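Local coordinates for metallo-beta-lactamase (Pseudomonas stutzeri, PDB 4ZEJ), which probably hydrolyses the amide bond of beta-lactam antibiotics, using zinc ions bound in its active site, to give substituted beta-amino acids, at residues W77-T82 with N108-A113; A83-L88 with I93-T98; Y21-V24 with G28-S31. All coordinates share one frame; numbering follows the deposited sequence.

Interaction 1. Residues W77-T82 with N108-A113; sequences WHEDRT and NKKEPA. With ZN (zinc ion), chain C; ZN (zinc ion), chain D.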
loop_
_atom_site.group_PDB
_atom_site.type_symbol
_atom_site.label_atom_id
_atom_site.label_comp_id
_atom_site.label_asym_id
_atom_site.label_seq_id
_atom_site.Cartn_x
_atom_site.Cartn_y
_atom_site.Cartn_z
ATOM N N TRP A 77 1.978 8.015 -3.944
ATOM C CA TRP A 77 1.954 8.250 -5.401
ATOM C C TRP A 77 2.961 7.462 -6.239
ATOM O O TRP A 77 2.794 7.362 -7.455
ATOM C CB TRP A 77 2.061 9.738 -5.708
ATOM C CG TRP A 77 3.423 10.353 -5.539
ATOM C CD1 TRP A 77 3.970 10.835 -4.391
ATOM C CD2 TRP A 77 4.393 10.580 -6.572
ATOM N NE1 TRP A 77 5.221 11.353 -4.641
ATOM C CE2 TRP A 77 5.503 11.209 -5.972
ATOM C CE3 TRP A 77 4.430 10.306 -7.946
ATOM C CZ2 TRP A 77 6.653 11.561 -6.700
ATOM C CZ3 TRP A 77 5.568 10.670 -8.675
ATOM C CH2 TRP A 77 6.660 11.287 -8.048
ATOM N N HIS A 78 3.994 6.897 -5.621
ATOM C CA HIS A 78 5.066 6.268 -6.403
ATOM C C HIS A 78 4.576 5.064 -7.191
ATOM O O HIS A 78 3.553 4.457 -6.854
ATOM C CB HIS A 78 6.258 5.881 -5.524
ATOM C CG HIS A 78 7.005 7.059 -4.979
ATOM N ND1 HIS A 78 7.736 7.011 -3.813
ATOM C CD2 HIS A 78 7.121 8.325 -5.439
ATOM C CE1 HIS A 78 8.297 8.188 -3.597
ATOM N NE2 HIS A 78 7.929 9.005 -4.564
ATOM N N GLU A 79 5.338 4.714 -8.223
ATOM C CA GLU A 79 4.930 3.697 -9.201
ATOM C C GLU A 79 4.684 2.300 -8.636
ATOM O O GLU A 79 3.825 1.567 -9.157
ATOM C CB GLU A 79 5.950 3.607 -10.342
ATOM C CG GLU A 79 5.925 4.821 -11.256
ATOM C CD GLU A 79 6.933 4.751 -12.395
ATOM O OE1 GLU A 79 7.326 3.629 -12.810
ATOM O OE2 GLU A 79 7.323 5.829 -12.899
ATOM N N ASP A 80 5.400 1.927 -7.574
ATOM C CA ASP A 80 5.149 0.626 -6.937
ATOM C C ASP A 80 3.759 0.529 -6.282
ATOM O O ASP A 80 3.315 -0.566 -5.982
ATOM C CB ASP A 80 6.259 0.215 -5.950
ATOM C CG ASP A 80 6.393 1.143 -4.765
ATOM O OD1 ASP A 80 6.366 2.360 -4.956
ATOM O OD2 ASP A 80 6.564 0.667 -3.637
ATOM N N ARG A 81 3.078 1.661 -6.075
ATOM C CA ARG A 81 1.704 1.690 -5.549
ATOM C C ARG A 81 0.608 1.965 -6.599
ATOM O O ARG A 81 -0.564 1.649 -6.369
ATOM C CB ARG A 81 1.586 2.810 -4.510
ATOM C CG ARG A 81 2.638 2.899 -3.422
ATOM C CD ARG A 81 2.554 1.749 -2.438
ATOM N NE ARG A 81 3.566 0.750 -2.692
ATOM C CZ ARG A 81 3.563 -0.501 -2.235
ATOM N NH1 ARG A 81 2.563 -0.997 -1.492
ATOM N NH2 ARG A 81 4.586 -1.275 -2.544
ATOM N N THR A 82 0.983 2.632 -7.685
ATOM C CA THR A 82 0.062 3.249 -8.638
ATOM C C THR A 82 0.257 2.826 -10.100
ATOM O O THR A 82 -0.522 3.250 -10.945
ATOM C CB THR A 82 0.206 4.788 -8.604
ATOM O OG1 THR A 82 1.554 5.146 -8.935
ATOM C CG2 THR A 82 -0.189 5.345 -7.256
ATOM N N ASN A 108 3.488 15.105 -11.484
ATOM C CA ASN A 108 4.494 14.262 -12.133
ATOM C C ASN A 108 4.018 13.574 -13.436
ATOM O O ASN A 108 4.615 12.582 -13.883
ATOM C CB ASN A 108 5.004 13.248 -11.110
ATOM C CG ASN A 108 5.842 13.896 -10.023
ATOM O OD1 ASN A 108 7.041 14.057 -10.192
ATOM N ND2 ASN A 108 5.218 14.265 -8.902
ATOM N N LYS A 109 2.966 14.128 -14.041
ATOM C CA LYS A 109 2.405 13.686 -15.329
ATOM C C LYS A 109 2.024 12.203 -15.340
ATOM O O LYS A 109 2.297 11.474 -16.299
ATOM C CB LYS A 109 3.348 14.052 -16.484
ATOM C CG LYS A 109 3.568 15.549 -16.626
ATOM C CD LYS A 109 4.545 15.872 -17.747
ATOM C CE LYS A 109 4.313 17.256 -18.334
ATOM N NZ LYS A 109 5.189 17.524 -19.510
ATOM N N LYS A 110 1.390 11.770 -14.247
ATOM C CA LYS A 110 0.886 10.417 -14.129
ATOM C C LYS A 110 -0.629 10.425 -14.161
ATOM O O LYS A 110 -1.277 11.397 -13.785
ATOM C CB LYS A 110 1.369 9.767 -12.831
ATOM C CG LYS A 110 2.877 9.800 -12.624
ATOM C CD LYS A 110 3.623 9.062 -13.716
ATOM C CE LYS A 110 5.093 8.892 -13.364
ATOM N NZ LYS A 110 5.822 8.170 -14.435
ATOM N N GLU A 111 -1.182 9.305 -14.585
ATOM C CA GLU A 111 -2.619 9.100 -14.580
ATOM C C GLU A 111 -3.135 9.118 -13.133
ATOM O O GLU A 111 -2.636 8.362 -12.316
ATOM C CB GLU A 111 -2.912 7.749 -15.226
ATOM C CG GLU A 111 -4.271 7.645 -15.831
ATOM C CD GLU A 111 -4.450 8.609 -16.988
ATOM O OE1 GLU A 111 -5.251 9.545 -16.828
ATOM O OE2 GLU A 111 -3.770 8.455 -18.029
ATOM N N PRO A 112 -4.093 10.007 -12.804
ATOM C CA PRO A 112 -4.602 10.051 -11.431
ATOM C C PRO A 112 -5.676 9.000 -11.211
ATOM O O PRO A 112 -6.237 8.465 -12.174
ATOM C CB PRO A 112 -5.195 11.459 -11.322
ATOM C CG PRO A 112 -5.636 11.774 -12.704
ATOM C CD PRO A 112 -4.670 11.088 -13.631
ATOM N N ALA A 113 -5.963 8.709 -9.946
ATOM C CA ALA A 113 -7.090 7.845 -9.604
ATOM C C ALA A 113 -8.393 8.556 -10.000
ATOM O O ALA A 113 -8.445 9.781 -10.037
ATOM C CB ALA A 113 -7.083 7.508 -8.119
HETATM ZN ZN ZN C . 7.444 1.302 -1.918
HETATM ZN ZN ZN D . 7.627 5.483 -2.454
HETATM O O HOH W 1 10.016 5.193 -3.204
#

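Interaction 2. Residues A83-L88 with I93-T98; sequences AGIKWL and ISTYAT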
loop_
_atom_site.group_PDB
_atom_site.type_symbol
_atom_site.label_atom_id
_atom_site.label_comp_id
_atom_site.label_asym_id
_atom_site.label_seq_id
_atom_site.Cartn_x
_atom_site.Cartn_y
_atom_site.Cartn_z
ATOM N N ALA A 83 1.249 1.986 -10.406
ATOM C CA ALA A 83 1.555 1.611 -11.806
ATOM C C ALA A 83 0.327 1.149 -12.602
ATOM O O ALA A 83 0.205 1.447 -13.790
ATOM C CB ALA A 83 2.637 0.529 -11.863
ATOM N N GLY A 84 -0.563 0.411 -11.956
ATOM C CA GLY A 84 -1.752 -0.140 -12.613
ATOM C C GLY A 84 -2.994 0.729 -12.662
ATOM O O GLY A 84 -4.028 0.284 -13.176
ATOM N N ILE A 85 -2.930 1.961 -12.152
ATOM C CA ILE A 85 -4.106 2.836 -12.139
ATOM C C ILE A 85 -4.661 3.098 -13.545
ATOM O O ILE A 85 -5.877 3.047 -13.747
ATOM C CB ILE A 85 -3.842 4.175 -11.380
ATOM C CG1 ILE A 85 -3.795 3.900 -9.868
ATOM C CG2 ILE A 85 -4.915 5.215 -11.698
ATOM C CD1 ILE A 85 -3.522 5.119 -9.006
ATOM N N LYS A 86 -3.789 3.403 -14.502
ATOM C CA LYS A 86 -4.232 3.650 -15.883
ATOM C C LYS A 86 -4.947 2.425 -16.465
ATOM O O LYS A 86 -6.046 2.551 -17.041
ATOM C CB LYS A 86 -3.052 4.068 -16.760
ATOM C CG LYS A 86 -3.402 4.254 -18.218
ATOM C CD LYS A 86 -2.251 4.883 -18.966
ATOM C CE LYS A 86 -2.523 4.901 -20.453
ATOM N NZ LYS A 86 -3.732 5.697 -20.793
ATOM N N TRP A 87 -4.335 1.249 -16.295
ATOM C CA TRP A 87 -4.932 -0.015 -16.749
ATOM C C TRP A 87 -6.312 -0.217 -16.139
ATOM O O TRP A 87 -7.263 -0.542 -16.858
ATOM C CB TRP A 87 -4.028 -1.211 -16.434
ATOM C CG TRP A 87 -4.417 -2.476 -17.157
ATOM C CD1 TRP A 87 -3.885 -2.954 -18.323
ATOM C CD2 TRP A 87 -5.428 -3.421 -16.763
ATOM N NE1 TRP A 87 -4.502 -4.133 -18.678
ATOM C CE2 TRP A 87 -5.444 -4.446 -17.735
ATOM C CE3 TRP A 87 -6.315 -3.503 -15.681
ATOM C CZ2 TRP A 87 -6.311 -5.528 -17.660
ATOM C CZ3 TRP A 87 -7.176 -4.582 -15.608
ATOM C CH2 TRP A 87 -7.170 -5.579 -16.590
ATOM N N LEU A 88 -6.424 0.003 -14.829
ATOM C CA LEU A 88 -7.711 -0.138 -14.131
ATOM C C LEU A 88 -8.736 0.862 -14.662
ATOM O O LEU A 88 -9.880 0.473 -14.963
ATOM C CB LEU A 88 -7.532 0.010 -12.609
ATOM C CG LEU A 88 -6.723 -1.118 -11.949
ATOM C CD1 LEU A 88 -6.300 -0.755 -10.532
ATOM C CD2 LEU A 88 -7.460 -2.444 -11.924
ATOM N N ILE A 93 -12.567 -0.064 -13.952
ATOM C CA ILE A 93 -12.463 -0.490 -12.560
ATOM C C ILE A 93 -12.133 0.751 -11.727
ATOM O O ILE A 93 -11.146 1.419 -11.999
ATOM C CB ILE A 93 -11.371 -1.565 -12.376
ATOM C CG1 ILE A 93 -11.745 -2.840 -13.142
ATOM C CG2 ILE A 93 -11.154 -1.867 -10.893
ATOM C CD1 ILE A 93 -10.582 -3.773 -13.415
ATOM N N SER A 94 -12.961 1.047 -10.722
ATOM C CA SER A 94 -12.804 2.265 -9.911
ATOM C C SER A 94 -11.456 2.318 -9.188
ATOM O O SER A 94 -11.068 1.365 -8.531
ATOM C CB SER A 94 -13.926 2.366 -8.870
ATOM O OG SER A 94 -15.205 2.390 -9.480
ATOM N N THR A 95 -10.766 3.444 -9.299
ATOM C CA THR A 95 -9.504 3.660 -8.615
ATOM C C THR A 95 -9.660 4.825 -7.651
ATOM O O THR A 95 -10.387 5.792 -7.944
ATOM C CB THR A 95 -8.381 3.971 -9.609
ATOM O OG1 THR A 95 -8.782 5.068 -10.431
ATOM C CG2 THR A 95 -8.063 2.751 -10.492
ATOM N N TYR A 96 -8.992 4.713 -6.503
ATOM C CA TYR A 96 -9.071 5.683 -5.410
ATOM C C TYR A 96 -7.672 6.066 -4.957
ATOM O O TYR A 96 -6.761 5.231 -4.916
ATOM C CB TYR A 96 -9.804 5.105 -4.195
ATOM C CG TYR A 96 -11.253 4.800 -4.423
ATOM C CD1 TYR A 96 -11.655 3.580 -4.960
ATOM C CD2 TYR A 96 -12.237 5.734 -4.106
ATOM C CE1 TYR A 96 -12.994 3.302 -5.189
ATOM C CE2 TYR A 96 -13.574 5.467 -4.331
ATOM C CZ TYR A 96 -13.946 4.250 -4.869
ATOM O OH TYR A 96 -15.276 3.986 -5.084
ATOM N N ALA A 97 -7.529 7.328 -4.588
ATOM C CA ALA A 97 -6.340 7.830 -3.933
ATOM C C ALA A 97 -6.718 9.097 -3.182
ATOM O O ALA A 97 -7.768 9.701 -3.461
ATOM C CB ALA A 97 -5.251 8.123 -4.949
ATOM N N THR A 98 -5.865 9.524 -2.252
ATOM C CA THR A 98 -6.133 10.761 -1.508
ATOM C C THR A 98 -5.917 11.992 -2.388
ATOM O O THR A 98 -5.284 11.912 -3.448
ATOM C CB THR A 98 -5.224 10.933 -0.285
ATOM O OG1 THR A 98 -3.857 11.022 -0.719
ATOM C CG2 THR A 98 -5.399 9.781 0.700
#

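Interaction 3. Residues Y21-V24 with G28-S31; sequences YSRV and GLVS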
loop_
_atom_site.group_PDB
_atom_site.type_symbol
_atom_site.label_atom_id
_atom_site.label_comp_id
_atom_site.label_asym_id
_atom_site.label_seq_id
_atom_site.Cartn_x
_atom_site.Cartn_y
_atom_site.Cartn_z
ATOM N N TYR A 21 7.262 -7.322 -8.875
ATOM C CA TYR A 21 8.622 -6.815 -8.915
ATOM C C TYR A 21 8.894 -5.781 -10.000
ATOM O O TYR A 21 8.198 -5.729 -11.027
ATOM C CB TYR A 21 9.587 -7.960 -9.158
ATOM C CG TYR A 21 9.609 -9.120 -8.190
ATOM C CD1 TYR A 21 10.615 -9.222 -7.242
ATOM C CD2 TYR A 21 8.674 -10.160 -8.274
ATOM C CE1 TYR A 21 10.707 -10.319 -6.393
ATOM C CE2 TYR A 21 8.740 -11.249 -7.409
ATOM C CZ TYR A 21 9.769 -11.325 -6.478
ATOM O OH TYR A 21 9.885 -12.414 -5.657
ATOM N N SER A 22 9.939 -4.991 -9.789
ATOM C CA SER A 22 10.525 -4.165 -10.856
ATOM C C SER A 22 12.019 -4.085 -10.667
ATOM O O SER A 22 12.513 -4.219 -9.548
ATOM C CB SER A 22 9.917 -2.768 -10.853
ATOM O OG SER A 22 10.392 -2.002 -11.946
ATOM N N ARG A 23 12.745 -3.899 -11.766
ATOM C CA ARG A 23 14.169 -3.597 -11.685
ATOM C C ARG A 23 14.318 -2.082 -11.615
ATOM O O ARG A 23 13.912 -1.393 -12.545
ATOM C CB ARG A 23 14.920 -4.185 -12.874
ATOM C CG ARG A 23 15.046 -5.701 -12.775
ATOM C CD ARG A 23 15.726 -6.257 -13.999
ATOM N NE ARG A 23 15.874 -7.713 -14.005
ATOM C CZ ARG A 23 16.948 -8.396 -13.586
ATOM N NH1 ARG A 23 18.008 -7.775 -13.048
ATOM N NH2 ARG A 23 16.966 -9.726 -13.709
ATOM N N VAL A 24 14.875 -1.580 -10.505
ATOM C CA VAL A 24 15.009 -0.142 -10.241
ATOM C C VAL A 24 16.492 0.222 -10.240
ATOM O O VAL A 24 17.299 -0.457 -9.599
ATOM C CB VAL A 24 14.406 0.231 -8.868
ATOM C CG1 VAL A 24 14.544 1.731 -8.592
ATOM C CG2 VAL A 24 12.948 -0.213 -8.794
ATOM N N GLY A 28 18.520 -2.808 -8.203
ATOM C CA GLY A 28 18.233 -4.075 -8.882
ATOM C C GLY A 28 16.773 -4.503 -8.745
ATOM O O GLY A 28 15.878 -3.660 -8.708
ATOM N N LEU A 29 16.539 -5.815 -8.658
ATOM C CA LEU A 29 15.180 -6.358 -8.555
ATOM C C LEU A 29 14.581 -6.055 -7.178
ATOM O O LEU A 29 15.168 -6.418 -6.165
ATOM C CB LEU A 29 15.186 -7.880 -8.757
ATOM C CG LEU A 29 13.794 -8.496 -8.927
ATOM C CD1 LEU A 29 13.248 -8.228 -10.313
ATOM C CD2 LEU A 29 13.801 -9.990 -8.662
ATOM N N VAL A 30 13.425 -5.401 -7.153
ATOM C CA VAL A 30 12.752 -5.029 -5.908
ATOM C C VAL A 30 11.372 -5.675 -5.862
ATOM O O VAL A 30 10.589 -5.552 -6.816
ATOM C CB VAL A 30 12.656 -3.491 -5.751
ATOM C CG1 VAL A 30 11.887 -3.098 -4.479
ATOM C CG2 VAL A 30 14.052 -2.890 -5.716
ATOM N N SER A 31 11.096 -6.371 -4.761
ATOM C CA SER A 31 9.771 -6.939 -4.505
ATOM C C SER A 31 8.876 -5.881 -3.847
ATOM O O SER A 31 9.349 -5.034 -3.094
ATOM C CB SER A 31 9.863 -8.177 -3.615
ATOM O OG SER A 31 10.388 -7.844 -2.357
#

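Interaction 1. Residues W77-T82 with N108-A113
The carboxamide of Asn108 lies over the rim of the six-membered ring of Trp77, with ND2 above that face. Asn108 CG comes to 3.4 Å from Trp77 CH2, and the ring and amide planes are only 18° apart. Asn108 ND2 also donates to the carbonyl O of Leu104, one turn back in helix 99-107, and that bond probably helps hold the amide in this orientation. The opposite face of the indole carries His78 CD2, placing the ring between the asparagine and a zinc ligand. Trp77 achieves this with its CG between backbone N and carbonyl carbon (chi1 75°). Farther out, the extended Glu79 meets the bent Lys110 in a salt bridge, with Lys110 NZ 3.2 Å from Glu79 OE2 and 41° out of the carboxylate plane.

Behind this shell lies the metal centre, built on the HxHxD motif. His78 ND1 binds one zinc at 2.0 Å, together with His76 and His138; Asp80 OD2 binds the other at 2.0 Å, with Cys157 and His199. Arg81 NH2 forms a salt bridge with Asp80 OD2 at 3.0 Å, and Arg81 NH1 forms one with Asp47. An indole backed by the Asn108 amide probably limits the movement of the zinc-binding His78 ring on its other face, whereas the exposed Glu79-Lys110 pair is probably weakened by solvent.

Interaction 2. Residues A83-L88 with I93-T98
The indole of Trp87 is met obliquely by the end of Ile93, whose CD1 lies 4.1 Å from Trp87 CZ3; Thr55, Glu56 and Val59 of helix 52-64 also touch this side chain. The other flat group belongs to Tyr96, which leaves the strand on the side away from helix 85-90, and its ring meets that of Tyr115 on the neighbouring strand with the planes about 25° apart. Alternation along the strand thus sends Thr95 toward the helix and Tyr96 to the far side of the sheet.

Leu88 has the largest share of the interface. One of its methyls, CD2, rests 3.7 Å from Ile93 CD1, while its CB is 3.5 Å from Thr95 CG2 and CD1 reaches the same threonine methyl. The torsion of Thr95 explains this division of labour: with chi1 at 54°, CG2 is presented to the leucine and OG1 is turned away from it, donating to Asn89 OD1 and accepting from the backbone N of Lys114. Ile85 CG2 adds a looser approach to that hydroxyl, at 4.1 Å from Thr95 OG1. Where the chain turns back from the helix, Ile93 N donates to Leu88 O over 2.9 Å, a fairly straight bond (160° at the hydrogen) whose donor is tilted from the carbonyl plane.

Strands 68-73 and 95-98, parallel neighbours in the sheet, form a beta-alpha-beta crossover with the intervening helices, and this contact packs helix 85-90 on the sheet. Its chemistry is that of a buried hydrocarbon surface: the threonine turns its methyl to the leucine, and its hydroxyl, though buried, has both a donor and an acceptor to satisfy it.

Interaction 3. Residues Y21-V24 with G28-S31
Tyr21-Val24 and Gly28-Ser31 run antiparallel, their end-to-end directions 148° apart, with Ser22-Val30 and Val24-Gly28 as hydrogen-bonded pairs and Tyr21-Ser31 and Arg23-Leu29 as the non-hydrogen-bonded ones.

Side chains divide between the two faces. On that of Tyr21, Arg23, Leu29 and Ser31, Leu29, paired with Arg23, also reaches diagonally to Tyr21. A chi1 of -169° swings its CG toward the tyrosine side, and chi2 then parts the two methyls: Leu29 CD2 sits 3.6 Å from Tyr21 CD1, and Leu29 CD1 approaches the aliphatic Arg23 CG at 4.0 Å. Farther along the phenol ring, Tyr21 CE1 meets Ser31 CB at 3.6 Å. The polar ends bond to residues near the N-terminus: Tyr21 OH to Arg7, at the start of strand 7-12, and Arg23 NE to the carbonyl of Glu2. On the other face Val24 CG2 and Val30 CG2 touch lightly at 4.2 Å, while Ser22 and Val24 also lean on Trp50.

Beneath these side chains, Ser22 and Val30 exchange both backbone bonds: Val30 N reaches Ser22 O at 2.8 Å and Ser22 N reaches Val30 O at 3.1 Å. Nearer the turn the ladder becomes uneven, for Val24 N to Gly28 O is a sound 2.9 Å bond but the return bond from Gly28 N to Val24 O is weak. Gly28 has a positive phi of 65° here, and the chain turns a corner at Leu29.

Ser31 O accepts a hydrogen bond from His199 ND1, which probably helps orient this zinc ligand. The whole is a beta hairpin joining strands 15-24 and 30-39, and its tip probably corresponds to the mobile loop that flanks the active site in class B1 metallo-beta-lactamases.

Overall arrangement
Along the chain interaction 3 comes first, closing a hairpin before the other two begin. Interaction 2 then falls within the span of chain that interaction 1 brings together. These two are close neighbours, with centres 9 Å apart, and they touch where Ala113 packs on Thr95 and Ala97 and where Pro112 O approaches Ile85; helices 79-82 and 85-90 follow one another there. Interaction 3 lies about 17 Å from interaction 1 and 21 Å from interaction 2, centre to centre, without touching either. Interactions 2 and 3 nevertheless reach the same seven-stranded sheet. Two of the three connect to the dizinc site, interaction 1 through His78 and Asp80, interaction 3 through the bond of Ser31 O to His199.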